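Local coordinates for poly(ADP-ribose) glycohydrolase (PDB 3SIG), which hydrolyses the ribose-ribose glycosidic bonds of poly(ADP-ribose) to release ADP-ribose, using a macrodomain-related catalytic fold, at residues V12-R17 and P154-D159; D32-A37 and L121-R126; P178-I183 and R187-I192; L173-P178 and A201-A206. All coordinates share one frame; numbering follows the deposited sequence.

How the contacts relate
The contacts fall into two pairs. Contacts 1 and 2 lie on the same side of the chain's centre, their centres about 10 Å apart, and join directly where V34 CG2 packs against P154 CG at 3.6 Å. Contacts 3 and 4 share P178 and helix 189-209, with centres about 17 Å apart. The mixed sheet spans the two groups: neighbouring strands 147-157 and 163-175 serve contacts 1 and 4, and L125 of contact 2 touches T174 of contact 4. Among the contacts near the bound ADP-ribose, the side chains of R180 and S175 each lie about 9 Å from it and that of R157 in contact 1 about 12 Å.

Contact 1: V12-R17 and P154-D159; sequences VEILER and PVFRDD
I14 and L15, on the last turn of the N-terminal helix 2-17, pack against F156 and R157 at the end of strand 147-157 of the macrodomain sheet. The short helix and strand axes run at 132° to each other and come no closer than 11.9 Å, so long side chains must span the gap. F156 CG sits between its backbone N and carbonyl carbon (chi1 49°), and the ring reaches to the helix with CZ leading. L15 CD2 meets the ring edge, 4.1 Å from F156 CZ; I14 CG2 approaches the same CZ at 4.3 Å. The other branch of I14 goes to the neighbouring residue, its CD1 lying 4.0 Å from R157 NH2. That guanidinium is well anchored: NH2 forms a salt bridge with E10 and a hydrogen bond with T11 OG1, both on the same helix, while NE and NH1 donate to the carbonyls of R117 and G161. An aliphatic methyl thus packs beside a buried charge whose three nitrogens all have polar partners elsewhere. The ring of Y20 also meets F156, L163 of the adjacent strand 163-175 touches I14, F156 and R157, and I30, just before helix 31-39, packs against I14 and F156.

Contact 2: D32-A37 and L121-R126; sequences DHVAQA and LYASLR
V34 of helix 31-39 and A123 of helix 121-125 form the apolar half of a buried helix-helix contact. From CB the valine divides into two methyls with different neighbours. CG1 lies opposite the backbone N (chi1 170°) and is carried across to helix 121-125, where it rests 3.8 Å from A123 CB. CG2, turned the other way, faces the region of contact 1, packing on P154 CG of strand 147-157 and on L15 CD2 of the N-terminal helix. One residue therefore ties two helices and a strand to helix 31-39. On the facing helix, A123 directs its methyl at V34, and because neither side chain is long the two CA atoms stand 7.3 Å apart.

One turn further along helix 31-39, A37 comes beside S124, the residue next to A123, and the backbones are closer still, with the A37 and S124 CA atoms separated by 6.5 Å. Here the two segments make no direct hydrogen bond: A37 O and S124 OG are 4.5 Å apart. T41 mediates instead, its hydroxyl bonding both to the A37 carbonyl and to S124 OG, and S124 OG has a further hydrogen bond with S150 OG of strand 147-157. The methyl of A37 packs against V153 of that strand.

The contact is therefore mixed in character. Small residues permit close approach, one methyl-methyl touch is the closest direct contact, and the buried serine hydroxyl and the A37 carbonyl are satisfied through a neighbouring threonine, so that the polar link between the helices depends on T41.

Contact 3: P178-I183 and R187-I192; sequences PNRRAI and RTVEEI
R180 and I183 of the one-turn helix 180-183 pack against R187 and I192 at its junction with the start of helix 189-209. With CG opposite its backbone N (chi1 -171°) and its chain extended, R180 delivers the edge of its guanidinium to I192; the 2.9 Å from NH1 to I192 CG1 is shorter than a comfortable contact and of doubtful exactness. I183 uses both branches, CG2 lying 3.5 Å from R187 CG and CD1 meeting I192 CD1 tip to tip at 4.0 Å. A lysine in place of I192 would probably leave I183 CD1 without its methyl partner and set a second positive charge beside R180.

Both helix starts are capped. N179 OD1 accepts from A182 N at 3.1 Å, the donor standing above the amide carbonyl plane. T188 and E191 form a capping box, with E191 N to T188 OG1 at 3.0 Å and T188 N to E191 OE1 at 2.9 Å; R187 NH1 adds a salt bridge to E191 OE2 whose hydrogen bond is weak.

A water donating to R187 O and weakly bound by R180 NH2 links the segments, which otherwise rest on packing without direct polar bonds, part aliphatic and part guanidinium edge, with capping bonds made within each segment.

Contact 4: L173-P178 and A201-A206; sequences LTSPAP and AKVLAA
L173 and S175 lie on the face of strand 163-175 that is covered by V203 and A206 of helix 189-209. This is the strand-helix half of a beta-alpha-beta crossover of the macrodomain sheet: the helix leads on to the parallel strand 214-217, and strand 90-94 lies between the two. The short strand and helix axes run nearly antiparallel, at 160°, and approach to 9.5 Å.

Methyl-to-methyl packing involves L173. Its CG lies opposite the carbonyl carbon (chi1 -51°), and the forked end straddles one helical turn: CD1 meets V203 CG1 at 4.0 Å, while CD2 reaches A206 CB at 4.5 Å. The leucine and valine chains cross at a slant. Around them, Y149 of strand 147-157 and A207 add to the cover of L173, and L147 packs on V203.

Polar bonds serve the surroundings and do not cross between the segments. S175 O accepts from W220 NE1 and P176 O from R199 NH2, tying the strand end and the loop after it to neighbouring parts of the fold, while K202 turns its amine to a salt bridge with D145.

The remaining touch sets a methyl against a serine. V203 CG2, the branch not used by L173, sits 3.7 Å from S175 CB and 3.8 Å from S175 OG, so the two methyls of one valine serve two residues of the strand.

Contact 1: V12-R17 and P154-D159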
# COMPACT_ATOMS: atom_id res chain seq x y z
N VAL A 12 18.51 1.54 -0.76
CA VAL A 12 18.88 1.91 -2.11
C VAL A 12 20.18 1.24 -2.57
O VAL A 12 20.25 0.80 -3.71
CB VAL A 12 18.97 3.42 -2.24
CG1 VAL A 12 19.69 3.81 -3.56
CG2 VAL A 12 17.57 4.01 -2.18
N GLU A 13 21.19 1.15 -1.70
CA GLU A 13 22.44 0.44 -2.02
C GLU A 13 22.17 -1.03 -2.33
O GLU A 13 22.69 -1.59 -3.29
CB GLU A 13 23.47 0.53 -0.86
CG GLU A 13 24.74 -0.30 -1.12
CD GLU A 13 25.80 -0.23 -0.01
OE1 GLU A 13 25.66 0.59 0.92
OE2 GLU A 13 26.78 -1.01 -0.06
N ILE A 14 21.33 -1.64 -1.51
CA ILE A 14 20.96 -3.05 -1.67
C ILE A 14 20.30 -3.27 -3.02
O ILE A 14 20.60 -4.23 -3.73
CB ILE A 14 20.07 -3.52 -0.50
CG1 ILE A 14 20.92 -3.71 0.74
CG2 ILE A 14 19.33 -4.81 -0.86
CD1 ILE A 14 20.11 -3.83 1.98
N LEU A 15 19.40 -2.35 -3.39
CA LEU A 15 18.69 -2.49 -4.65
C LEU A 15 19.65 -2.29 -5.83
O LEU A 15 19.44 -2.92 -6.87
CB LEU A 15 17.48 -1.55 -4.75
CG LEU A 15 16.43 -1.74 -3.67
CD1 LEU A 15 15.38 -0.64 -3.72
CD2 LEU A 15 15.73 -3.07 -3.79
N GLU A 16 20.71 -1.49 -5.68
CA GLU A 16 21.71 -1.37 -6.73
C GLU A 16 22.61 -2.61 -6.82
O GLU A 16 22.94 -3.08 -7.90
CB GLU A 16 22.61 -0.17 -6.48
CG GLU A 16 21.94 1.16 -6.67
CD GLU A 16 21.55 1.40 -8.12
OE1 GLU A 16 22.41 1.13 -9.01
OE2 GLU A 16 20.40 1.83 -8.33
N ARG A 17 23.09 -3.10 -5.67
CA ARG A 17 24.08 -4.17 -5.64
C ARG A 17 23.42 -5.53 -5.89
O ARG A 17 24.09 -6.45 -6.31
CB ARG A 17 24.83 -4.19 -4.31
CG ARG A 17 25.70 -2.98 -4.07
CD ARG A 17 26.99 -3.06 -4.87
NE ARG A 17 28.03 -2.28 -4.22
CZ ARG A 17 28.59 -2.60 -3.04
NH1 ARG A 17 28.22 -3.69 -2.39
NH2 ARG A 17 29.53 -1.82 -2.52
N PRO A 154 10.02 -8.09 -3.57
CA PRO A 154 10.63 -8.73 -2.41
C PRO A 154 10.61 -7.79 -1.20
O PRO A 154 10.91 -6.59 -1.32
CB PRO A 154 12.06 -9.03 -2.89
CG PRO A 154 12.30 -8.09 -3.98
CD PRO A 154 10.99 -7.81 -4.63
N VAL A 155 10.27 -8.34 -0.05
CA VAL A 155 10.27 -7.66 1.24
C VAL A 155 11.36 -8.32 2.06
O VAL A 155 11.40 -9.56 2.19
CB VAL A 155 8.92 -7.81 1.95
CG1 VAL A 155 8.92 -7.10 3.29
CG2 VAL A 155 7.82 -7.25 1.09
N PHE A 156 12.25 -7.51 2.61
CA PHE A 156 13.47 -8.02 3.24
C PHE A 156 13.84 -7.31 4.54
O PHE A 156 14.98 -7.49 5.01
CB PHE A 156 14.65 -8.04 2.23
CG PHE A 156 14.84 -6.74 1.48
CD1 PHE A 156 14.39 -6.62 0.17
CD2 PHE A 156 15.48 -5.66 2.06
CE1 PHE A 156 14.56 -5.44 -0.52
CE2 PHE A 156 15.64 -4.47 1.36
CZ PHE A 156 15.17 -4.36 0.08
N ARG A 157 12.92 -6.57 5.17
CA ARG A 157 13.13 -6.08 6.53
C ARG A 157 11.91 -6.35 7.39
O ARG A 157 10.77 -6.39 6.85
CB ARG A 157 13.44 -4.58 6.61
CG ARG A 157 14.66 -4.12 5.88
CD ARG A 157 15.00 -2.68 6.22
NE ARG A 157 16.00 -2.17 5.32
CZ ARG A 157 17.29 -2.19 5.59
NH1 ARG A 157 17.72 -2.65 6.74
NH2 ARG A 157 18.15 -1.73 4.70
N ASP A 158 12.10 -6.48 8.69
CA ASP A 158 11.00 -6.53 9.65
C ASP A 158 10.63 -5.12 10.13
O ASP A 158 11.17 -4.15 9.64
CB ASP A 158 11.34 -7.45 10.82
CG ASP A 158 12.45 -6.91 11.71
OD1 ASP A 158 12.87 -5.74 11.65
OD2 ASP A 158 12.91 -7.71 12.57
N ASP A 159 9.73 -5.04 11.12
CA ASP A 159 9.19 -3.75 11.56
C ASP A 159 10.29 -2.86 12.17
O ASP A 159 10.23 -1.63 12.11
CB ASP A 159 8.07 -3.96 12.59
CG ASP A 159 6.78 -4.53 11.99
OD1 ASP A 159 6.54 -4.37 10.76
OD2 ASP A 159 6.01 -5.13 12.79

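Contact 2: D32-A37 and L121-R126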
# COMPACT_ATOMS: atom_id res chain seq x y z
N ASP A 32 17.35 -10.66 -9.07
CA ASP A 32 16.41 -11.24 -10.01
C ASP A 32 14.97 -10.92 -9.60
O ASP A 32 14.15 -10.53 -10.44
CB ASP A 32 16.57 -12.77 -10.12
CG ASP A 32 17.85 -13.19 -10.78
OD1 ASP A 32 18.49 -12.37 -11.49
OD2 ASP A 32 18.19 -14.37 -10.58
N HIS A 33 14.63 -11.09 -8.34
CA HIS A 33 13.27 -10.79 -7.92
C HIS A 33 12.95 -9.30 -8.05
O HIS A 33 11.83 -8.95 -8.45
CB HIS A 33 13.02 -11.29 -6.52
CG HIS A 33 12.87 -12.77 -6.46
ND1 HIS A 33 12.77 -13.47 -5.28
CD2 HIS A 33 12.84 -13.69 -7.45
CE1 HIS A 33 12.67 -14.76 -5.54
NE2 HIS A 33 12.71 -14.92 -6.85
N VAL A 34 13.90 -8.42 -7.76
CA VAL A 34 13.68 -6.99 -7.93
C VAL A 34 13.45 -6.67 -9.40
O VAL A 34 12.51 -5.95 -9.75
CB VAL A 34 14.84 -6.16 -7.34
CG1 VAL A 34 14.74 -4.68 -7.73
CG2 VAL A 34 14.85 -6.30 -5.84
N ALA A 35 14.31 -7.18 -10.28
CA ALA A 35 14.16 -6.96 -11.72
C ALA A 35 12.84 -7.48 -12.25
O ALA A 35 12.21 -6.79 -13.07
CB ALA A 35 15.31 -7.59 -12.47
N GLN A 36 12.38 -8.61 -11.76
CA GLN A 36 11.10 -9.17 -12.17
C GLN A 36 9.98 -8.24 -11.73
O GLN A 36 9.04 -7.97 -12.48
CB GLN A 36 10.88 -10.56 -11.60
CG GLN A 36 11.76 -11.62 -12.22
CD GLN A 36 11.44 -12.98 -11.65
OE1 GLN A 36 10.27 -13.27 -11.35
NE2 GLN A 36 12.46 -13.81 -11.46
N ALA A 37 10.02 -7.75 -10.50
CA ALA A 37 9.00 -6.85 -10.02
C ALA A 37 8.96 -5.58 -10.86
O ALA A 37 7.88 -5.10 -11.21
CB ALA A 37 9.22 -6.53 -8.55
N LEU A 121 10.02 -1.97 -3.30
CA LEU A 121 8.95 -1.15 -3.84
C LEU A 121 9.45 0.08 -4.57
O LEU A 121 8.92 0.43 -5.61
CB LEU A 121 8.00 -0.74 -2.73
CG LEU A 121 6.82 0.13 -3.16
CD1 LEU A 121 5.93 -0.55 -4.22
CD2 LEU A 121 6.02 0.51 -1.91
N TYR A 122 10.45 0.78 -4.04
CA TYR A 122 10.96 1.98 -4.71
C TYR A 122 11.47 1.70 -6.10
O TYR A 122 11.34 2.53 -6.97
CB TYR A 122 12.08 2.59 -3.86
CG TYR A 122 12.90 3.74 -4.41
CD1 TYR A 122 12.33 4.96 -4.67
CD2 TYR A 122 14.27 3.61 -4.55
CE1 TYR A 122 13.14 6.03 -5.08
CE2 TYR A 122 15.05 4.65 -4.96
CZ TYR A 122 14.47 5.82 -5.22
OH TYR A 122 15.30 6.87 -5.61
N ALA A 123 12.12 0.55 -6.29
CA ALA A 123 12.64 0.22 -7.61
C ALA A 123 11.48 0.13 -8.61
O ALA A 123 11.64 0.49 -9.76
CB ALA A 123 13.41 -1.07 -7.59
N SER A 124 10.33 -0.40 -8.17
CA SER A 124 9.14 -0.45 -9.00
C SER A 124 8.55 0.93 -9.27
O SER A 124 8.33 1.32 -10.40
CB SER A 124 8.12 -1.39 -8.33
OG SER A 124 6.86 -1.32 -8.99
N LEU A 125 8.26 1.66 -8.20
CA LEU A 125 7.58 2.96 -8.33
C LEU A 125 8.42 3.98 -9.08
O LEU A 125 7.88 4.77 -9.87
CB LEU A 125 7.17 3.50 -6.98
CG LEU A 125 6.31 2.59 -6.14
CD1 LEU A 125 5.91 3.28 -4.82
CD2 LEU A 125 5.08 2.16 -6.94
N ARG A 126 9.73 3.96 -8.88
CA ARG A 126 10.57 4.97 -9.51
C ARG A 126 10.59 4.77 -11.02
O ARG A 126 10.93 5.71 -11.75
CB ARG A 126 11.99 4.94 -8.95
CG ARG A 126 12.84 3.85 -9.58
CD ARG A 126 13.56 2.95 -8.67
NE ARG A 126 14.82 3.48 -8.21
CZ ARG A 126 15.97 2.80 -8.16
NH1 ARG A 126 16.08 1.54 -8.60
NH2 ARG A 126 17.03 3.40 -7.68

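Contact 3: P178-I183 and R187-I192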
# COMPACT_ATOMS: atom_id res chain seq x y z
N PRO A 178 -7.34 10.73 -1.45
CA PRO A 178 -7.41 12.19 -1.56
C PRO A 178 -6.76 12.83 -0.34
O PRO A 178 -6.87 12.34 0.79
CB PRO A 178 -8.90 12.47 -1.62
CG PRO A 178 -9.55 11.27 -1.03
CD PRO A 178 -8.68 10.11 -1.41
N ASN A 179 -6.08 13.94 -0.55
CA ASN A 179 -5.44 14.68 0.52
C ASN A 179 -6.48 15.61 1.16
O ASN A 179 -6.58 16.82 0.85
CB ASN A 179 -4.26 15.47 -0.03
CG ASN A 179 -3.34 15.99 1.04
OD1 ASN A 179 -3.75 16.23 2.17
ND2 ASN A 179 -2.07 16.10 0.70
N ARG A 180 -7.25 15.03 2.06
CA ARG A 180 -8.32 15.79 2.73
C ARG A 180 -7.77 16.93 3.56
O ARG A 180 -8.43 17.96 3.74
CB ARG A 180 -9.17 14.84 3.57
CG ARG A 180 -10.42 15.54 4.10
CD ARG A 180 -11.32 14.65 4.91
NE ARG A 180 -12.44 15.43 5.44
CZ ARG A 180 -13.58 15.65 4.80
NH1 ARG A 180 -13.78 15.14 3.60
NH2 ARG A 180 -14.54 16.37 5.36
N ARG A 181 -6.58 16.76 4.10
CA ARG A 181 -5.96 17.80 4.90
C ARG A 181 -5.76 19.05 4.05
O ARG A 181 -6.03 20.17 4.48
CB ARG A 181 -4.65 17.30 5.46
CG ARG A 181 -3.99 18.24 6.43
CD ARG A 181 -2.73 17.62 7.03
NE ARG A 181 -3.00 16.35 7.70
CZ ARG A 181 -3.30 16.21 8.99
NH1 ARG A 181 -3.38 17.28 9.78
NH2 ARG A 181 -3.52 15.01 9.49
N ALA A 182 -5.34 18.86 2.81
CA ALA A 182 -5.11 19.98 1.92
C ALA A 182 -6.40 20.61 1.36
O ALA A 182 -6.45 21.81 1.07
CB ALA A 182 -4.22 19.54 0.78
N ILE A 183 -7.43 19.79 1.22
CA ILE A 183 -8.73 20.25 0.74
C ILE A 183 -9.50 21.03 1.79
O ILE A 183 -10.23 21.97 1.47
CB ILE A 183 -9.55 19.02 0.33
CG1 ILE A 183 -8.98 18.44 -0.97
CG2 ILE A 183 -11.01 19.39 0.15
CD1 ILE A 183 -9.35 17.02 -1.22
N ARG A 187 -14.36 20.62 -0.18
CA ARG A 187 -15.19 19.58 -0.78
C ARG A 187 -16.10 19.05 0.33
O ARG A 187 -15.70 19.03 1.49
CB ARG A 187 -14.38 18.43 -1.37
CG ARG A 187 -13.35 18.82 -2.42
CD ARG A 187 -14.02 19.09 -3.72
NE ARG A 187 -13.04 19.33 -4.78
CZ ARG A 187 -13.35 19.70 -6.02
NH1 ARG A 187 -14.61 19.86 -6.37
NH2 ARG A 187 -12.38 19.90 -6.90
N THR A 188 -17.31 18.62 -0.00
CA THR A 188 -18.23 18.13 1.02
C THR A 188 -17.82 16.70 1.45
O THR A 188 -17.09 16.00 0.76
CB THR A 188 -19.65 18.05 0.49
OG1 THR A 188 -19.67 17.12 -0.60
CG2 THR A 188 -20.16 19.44 0.01
N VAL A 189 -18.37 16.28 2.58
CA VAL A 189 -18.19 14.92 3.08
C VAL A 189 -18.56 13.94 2.00
O VAL A 189 -17.85 12.95 1.77
CB VAL A 189 -19.05 14.70 4.35
CG1 VAL A 189 -19.04 13.23 4.79
CG2 VAL A 189 -18.54 15.59 5.49
N GLU A 190 -19.66 14.20 1.33
CA GLU A 190 -20.18 13.28 0.32
C GLU A 190 -19.31 13.25 -0.94
O GLU A 190 -19.13 12.18 -1.52
CB GLU A 190 -21.63 13.64 -0.01
CG GLU A 190 -22.60 13.41 1.18
CD GLU A 190 -22.46 14.42 2.33
OE1 GLU A 190 -22.09 15.59 2.08
OE2 GLU A 190 -22.71 14.00 3.49
N GLU A 191 -18.76 14.39 -1.34
CA GLU A 191 -17.85 14.43 -2.47
C GLU A 191 -16.62 13.59 -2.16
O GLU A 191 -16.17 12.79 -3.00
CB GLU A 191 -17.39 15.86 -2.77
CG GLU A 191 -18.34 16.68 -3.62
CD GLU A 191 -17.80 18.09 -3.87
OE1 GLU A 191 -17.67 18.86 -2.90
OE2 GLU A 191 -17.48 18.42 -5.03
N ILE A 192 -16.05 13.74 -0.96
CA ILE A 192 -14.88 12.96 -0.59
C ILE A 192 -15.29 11.50 -0.54
O ILE A 192 -14.53 10.64 -0.99
CB ILE A 192 -14.34 13.41 0.78
CG1 ILE A 192 -13.81 14.84 0.68
CG2 ILE A 192 -13.23 12.49 1.29
CD1 ILE A 192 -12.62 14.95 -0.21
O HOH W 1 -16.55 18.83 4.24

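Contact 4: L173-P178 and A201-A206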
# COMPACT_ATOMS: atom_id res chain seq x y z
N LEU A 173 -0.26 -2.41 -4.41
CA LEU A 173 -1.21 -1.58 -5.12
C LEU A 173 -0.97 -0.17 -4.62
O LEU A 173 -1.19 0.09 -3.43
CB LEU A 173 -2.64 -2.02 -4.78
CG LEU A 173 -2.92 -3.52 -4.95
CD1 LEU A 173 -4.09 -4.02 -4.16
CD2 LEU A 173 -3.12 -3.81 -6.38
N THR A 174 -0.55 0.72 -5.53
CA THR A 174 -0.17 2.08 -5.16
C THR A 174 -1.21 3.04 -5.69
O THR A 174 -1.33 3.22 -6.91
CB THR A 174 1.26 2.37 -5.70
OG1 THR A 174 2.18 1.62 -4.91
CG2 THR A 174 1.69 3.81 -5.64
N SER A 175 -1.97 3.61 -4.77
CA SER A 175 -3.07 4.50 -5.08
C SER A 175 -3.12 5.53 -3.97
O SER A 175 -3.23 5.16 -2.81
CB SER A 175 -4.38 3.70 -5.09
OG SER A 175 -5.54 4.53 -5.13
N PRO A 176 -3.05 6.84 -4.30
CA PRO A 176 -3.11 7.85 -3.23
C PRO A 176 -4.54 8.16 -2.85
O PRO A 176 -5.40 8.40 -3.70
CB PRO A 176 -2.48 9.08 -3.90
CG PRO A 176 -2.87 8.93 -5.34
CD PRO A 176 -2.88 7.45 -5.62
N ALA A 177 -4.82 8.16 -1.56
CA ALA A 177 -6.10 8.65 -1.07
C ALA A 177 -6.14 10.15 -1.35
O ALA A 177 -5.09 10.81 -1.42
CB ALA A 177 -6.26 8.38 0.42
N PRO A 178 -7.34 10.73 -1.45
CA PRO A 178 -7.41 12.19 -1.56
C PRO A 178 -6.76 12.83 -0.34
O PRO A 178 -6.87 12.34 0.79
CB PRO A 178 -8.90 12.47 -1.62
CG PRO A 178 -9.55 11.27 -1.03
CD PRO A 178 -8.68 10.11 -1.41
N ALA A 201 -12.83 1.03 -4.97
CA ALA A 201 -13.38 -0.01 -5.80
C ALA A 201 -12.37 -0.42 -6.87
O ALA A 201 -12.25 -1.60 -7.23
CB ALA A 201 -14.65 0.44 -6.45
N LYS A 202 -11.67 0.56 -7.43
CA LYS A 202 -10.66 0.31 -8.45
C LYS A 202 -9.43 -0.43 -7.90
O LYS A 202 -8.86 -1.30 -8.57
CB LYS A 202 -10.30 1.63 -9.17
CG LYS A 202 -11.42 2.14 -10.00
CD LYS A 202 -11.14 3.50 -10.63
CE LYS A 202 -12.26 3.88 -11.58
NZ LYS A 202 -11.99 5.19 -12.24
N VAL A 203 -9.02 -0.10 -6.69
CA VAL A 203 -7.97 -0.85 -6.03
C VAL A 203 -8.36 -2.33 -5.90
O VAL A 203 -7.56 -3.24 -6.23
CB VAL A 203 -7.71 -0.27 -4.61
CG1 VAL A 203 -6.84 -1.20 -3.79
CG2 VAL A 203 -7.05 1.11 -4.71
N LEU A 204 -9.57 -2.60 -5.42
CA LEU A 204 -10.04 -3.96 -5.26
C LEU A 204 -10.17 -4.64 -6.61
O LEU A 204 -9.84 -5.84 -6.75
CB LEU A 204 -11.36 -4.01 -4.51
CG LEU A 204 -11.36 -3.54 -3.06
CD1 LEU A 204 -12.74 -3.69 -2.44
CD2 LEU A 204 -10.39 -4.26 -2.29
N ALA A 205 -10.63 -3.92 -7.62
CA ALA A 205 -10.74 -4.52 -8.95
C ALA A 205 -9.37 -4.92 -9.47
O ALA A 205 -9.25 -5.98 -10.10
CB ALA A 205 -11.43 -3.57 -9.92
N ALA A 206 -8.37 -4.07 -9.29
CA ALA A 206 -7.04 -4.41 -9.78
C ALA A 206 -6.49 -5.62 -9.05
O ALA A 206 -5.90 -6.51 -9.68
CB ALA A 206 -6.12 -3.25 -9.63